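Long-range contact in putative oxidoreductase (Thermus thermophilus, PDB 2ISM), which is a putative oxidoreductase of the glucose/sorbosone dehydrogenase family, built as a beta-propeller with calcium in the model: residues Arg139-Pro144 against Leu207-Lys212. Residues are numbered along the deposited sequence; the frame is centred on the assembly and turned at random.
Sequences RIAFGP and LAWHPK
Trp209 lies against Gly143 and Pro144 where two neighbouring blades of the beta-propeller meet. Each segment carries the first strand of its own four-stranded antiparallel sheet, 140-142 in one and 208-209 in the other; the touching parts of the two segments run nearly the same way, 16° apart. No hydrogen bond joins them, and the gap is filled by side chains of 207-212 lying against both backbone and side chains of 139-144.

The tight part is the indole. With CG anti to the carbonyl carbon (chi1 -74°), the ring reaches across to 139-144 and presents one face to the chain. Gly143 CA sits 3.5 Å from the centroid of the six-membered ring of Trp209; glycine suits the place because a beta carbon here would run into Trp209 CZ2. Pro144 CD lies 3.3 Å from the centroid of its five-membered ring and only 6° off the normal, a CH-pi contact favoured by the slightly positive hydrogens of a carbon bonded to nitrogen. Ala141, small enough to fit at the rim, brings CB to 3.9 Å from Trp209 CZ3, at the ring edge and in its plane, while Tyr149 meets the indole edge-to-face.

Packing is looser on the buried side, where the side chains of Leu207 and Arg139 lie alongside each other, pointing opposite ways, with Leu207 CG 4.0 Å from Arg139 CG. Arg139 lends its aliphatic stem, and its chain, bent at chi2 and chi3, lets NE hydrogen-bond Gln205 O and NH1 hydrogen-bond Trp34 O, so the buried guanidinium has polar partners. Toward solvent the contact ends at exposed Pro144. Inward, branched Leu207 reaches the opposing backbone with one methyl, CD1 lying 3.6 Å from Arg139 O.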
ATOM      1  N   ARG B 139     -16.713  18.040   5.432  1.00 10.12           N
ATOM      2  CA  ARG B 139     -15.449  17.532   4.909  1.00  8.04           C
ATOM      3  C   ARG B 139     -14.903  18.466   3.830  1.00  8.01           C
ATOM      4  O   ARG B 139     -15.629  18.874   2.923  1.00  9.18           O
ATOM      5  CB  ARG B 139     -15.651  16.125   4.328  1.00  6.31           C
ATOM      6  CG  ARG B 139     -14.368  15.418   3.903  1.00  8.86           C
ATOM      7  CD  ARG B 139     -13.484  15.102   5.104  1.00 10.74           C
ATOM      8  NE  ARG B 139     -14.162  14.246   6.075  1.00  8.08           N
ATOM      9  CZ  ARG B 139     -13.702  14.001   7.300  1.00 11.43           C
ATOM     10  NH1 ARG B 139     -12.565  14.546   7.696  1.00 10.86           N
ATOM     11  NH2 ARG B 139     -14.384  13.225   8.138  1.00  9.47           N
ATOM     12  N   ILE B 140     -13.630  18.830   3.941  1.00  9.24           N
ATOM     13  CA  ILE B 140     -13.026  19.694   2.938  1.00  9.22           C
ATOM     14  C   ILE B 140     -11.687  19.115   2.529  1.00  9.92           C
ATOM     15  O   ILE B 140     -11.014  18.470   3.328  1.00 11.06           O
ATOM     16  CB  ILE B 140     -12.808  21.147   3.444  1.00  8.83           C
ATOM     17  CG1 ILE B 140     -11.790  21.178   4.589  1.00 11.30           C
ATOM     18  CG2 ILE B 140     -14.130  21.747   3.875  1.00  6.65           C
ATOM     19  CD1 ILE B 140     -11.364  22.602   4.996  1.00 10.80           C
ATOM     20  N   ALA B 141     -11.307  19.345   1.277  1.00  9.97           N
ATOM     21  CA  ALA B 141     -10.045  18.833   0.776  1.00 11.91           C
ATOM     22  C   ALA B 141      -9.745  19.430  -0.583  1.00 13.37           C
ATOM     23  O   ALA B 141     -10.654  19.757  -1.343  1.00 11.72           O
ATOM     24  CB  ALA B 141     -10.102  17.313   0.666  1.00 11.76           C
ATOM     25  N   PHE B 142      -8.460  19.569  -0.880  1.00  8.42           N
ATOM     26  CA  PHE B 142      -8.035  20.102  -2.163  1.00 10.08           C
ATOM     27  C   PHE B 142      -7.814  18.917  -3.092  1.00 12.98           C
ATOM     28  O   PHE B 142      -7.115  17.964  -2.745  1.00 13.19           O
ATOM     29  CB  PHE B 142      -6.757  20.915  -1.979  1.00 10.87           C
ATOM     30  CG  PHE B 142      -6.990  22.245  -1.308  1.00 12.77           C
ATOM     31  CD1 PHE B 142      -7.392  23.351  -2.052  1.00  9.16           C
ATOM     32  CD2 PHE B 142      -6.858  22.377   0.070  1.00 12.01           C
ATOM     33  CE1 PHE B 142      -7.662  24.574  -1.435  1.00 14.27           C
ATOM     34  CE2 PHE B 142      -7.124  23.595   0.704  1.00 12.93           C
ATOM     35  CZ  PHE B 142      -7.528  24.696  -0.049  1.00 12.83           C
ATOM     36  N   GLY B 143      -8.429  18.972  -4.266  1.00 11.20           N
ATOM     37  CA  GLY B 143      -8.302  17.878  -5.212  1.00 12.83           C
ATOM     38  C   GLY B 143      -7.099  17.961  -6.129  1.00 16.54           C
ATOM     39  O   GLY B 143      -6.285  18.882  -6.016  1.00 15.58           O
ATOM     40  N   PRO B 144      -6.960  16.996  -7.053  1.00 17.22           N
ATOM     41  CA  PRO B 144      -5.853  16.935  -8.014  1.00 20.29           C
ATOM     42  C   PRO B 144      -5.788  18.183  -8.885  1.00 20.63           C
ATOM     43  O   PRO B 144      -4.739  18.509  -9.441  1.00 25.81           O
ATOM     44  CB  PRO B 144      -6.180  15.692  -8.843  1.00 21.18           C
ATOM     45  CG  PRO B 144      -6.923  14.823  -7.884  1.00 20.38           C
ATOM     46  CD  PRO B 144      -7.823  15.808  -7.175  1.00 20.07           C
ATOM     47  N   LEU B 207     -14.526  12.626   1.076  1.00 13.10           N
ATOM     48  CA  LEU B 207     -13.993  13.075  -0.208  1.00 12.23           C
ATOM     49  C   LEU B 207     -12.703  12.322  -0.484  1.00 13.14           C
ATOM     50  O   LEU B 207     -11.778  12.357   0.324  1.00 11.01           O
ATOM     51  CB  LEU B 207     -13.679  14.574  -0.176  1.00 14.68           C
ATOM     52  CG  LEU B 207     -14.819  15.592  -0.102  1.00 11.71           C
ATOM     53  CD1 LEU B 207     -14.248  16.989   0.122  1.00 11.91           C
ATOM     54  CD2 LEU B 207     -15.630  15.543  -1.385  1.00 12.02           C
ATOM     55  N   ALA B 208     -12.634  11.647  -1.626  1.00 14.76           N
ATOM     56  CA  ALA B 208     -11.435  10.903  -1.988  1.00 13.40           C
ATOM     57  C   ALA B 208     -11.308  10.816  -3.505  1.00 11.70           C
ATOM     58  O   ALA B 208     -12.299  10.630  -4.208  1.00 13.34           O
ATOM     59  CB  ALA B 208     -11.486   9.512  -1.380  1.00 14.81           C
ATOM     60  N   TRP B 209     -10.087  10.960  -4.007  1.00 14.52           N
ATOM     61  CA  TRP B 209      -9.847  10.892  -5.449  1.00 15.16           C
ATOM     62  C   TRP B 209      -9.092   9.626  -5.843  1.00 12.64           C
ATOM     63  O   TRP B 209      -8.100   9.259  -5.215  1.00 14.81           O
ATOM     64  CB  TRP B 209      -9.064  12.127  -5.904  1.00 14.64           C
ATOM     65  CG  TRP B 209      -9.890  13.385  -5.955  1.00 13.27           C
ATOM     66  CD1 TRP B 209     -10.630  13.839  -7.011  1.00 12.26           C
ATOM     67  CD2 TRP B 209     -10.080  14.331  -4.894  1.00 11.90           C
ATOM     68  NE1 TRP B 209     -11.269  15.012  -6.672  1.00 13.90           N
ATOM     69  CE2 TRP B 209     -10.950  15.334  -5.381  1.00 12.80           C
ATOM     70  CE3 TRP B 209      -9.600  14.427  -3.581  1.00 14.17           C
ATOM     71  CZ2 TRP B 209     -11.350  16.422  -4.598  1.00 12.88           C
ATOM     72  CZ3 TRP B 209      -9.999  15.512  -2.802  1.00 15.07           C
ATOM     73  CH2 TRP B 209     -10.866  16.495  -3.316  1.00 14.76           C
ATOM     74  N   HIS B 210      -9.578   8.952  -6.881  1.00 16.50           N
ATOM     75  CA  HIS B 210      -8.940   7.731  -7.363  1.00 17.38           C
ATOM     76  C   HIS B 210      -7.572   8.137  -7.919  1.00 20.21           C
ATOM     77  O   HIS B 210      -7.477   8.983  -8.809  1.00 18.00           O
ATOM     78  CB  HIS B 210      -9.804   7.090  -8.454  1.00 17.04           C
ATOM     79  CG  HIS B 210      -9.396   5.695  -8.808  1.00 24.89           C
ATOM     80  ND1 HIS B 210      -8.228   5.408  -9.477  1.00 23.30           N
ATOM     81  CD2 HIS B 210     -10.002   4.506  -8.577  1.00 25.39           C
ATOM     82  CE1 HIS B 210      -8.129   4.099  -9.643  1.00 25.34           C
ATOM     83  NE2 HIS B 210      -9.192   3.531  -9.105  1.00 23.48           N
ATOM     84  N   PRO B 211      -6.494   7.527  -7.402  1.00 21.34           N
ATOM     85  CA  PRO B 211      -5.129   7.839  -7.842  1.00 21.73           C
ATOM     86  C   PRO B 211      -4.832   7.693  -9.336  1.00 22.80           C
ATOM     87  O   PRO B 211      -4.000   8.421  -9.880  1.00 24.41           O
ATOM     88  CB  PRO B 211      -4.272   6.910  -6.980  1.00 25.46           C
ATOM     89  CG  PRO B 211      -5.162   5.719  -6.796  1.00 27.12           C
ATOM     90  CD  PRO B 211      -6.498   6.364  -6.496  1.00 24.55           C
ATOM     91  N   LYS B 212      -5.514   6.769  -9.998  1.00 21.06           N
ATOM     92  CA  LYS B 212      -5.281   6.538 -11.419  1.00 27.15           C
ATOM     93  C   LYS B 212      -6.119   7.419 -12.341  1.00 26.29           C
ATOM     94  O   LYS B 212      -5.599   8.016 -13.285  1.00 25.92           O
ATOM     95  CB  LYS B 212      -5.553   5.066 -11.758  1.00 28.44           C
ATOM     96  CG  LYS B 212      -4.811   4.077 -10.871  1.00 38.09           C
ATOM     97  CD  LYS B 212      -3.318   4.065 -11.166  1.00 46.05           C
ATOM     98  CE  LYS B 212      -2.501   4.104  -9.882  1.00 49.86           C
ATOM     99  NZ  LYS B 212      -1.042   3.935 -10.139  1.00 50.48           N
TER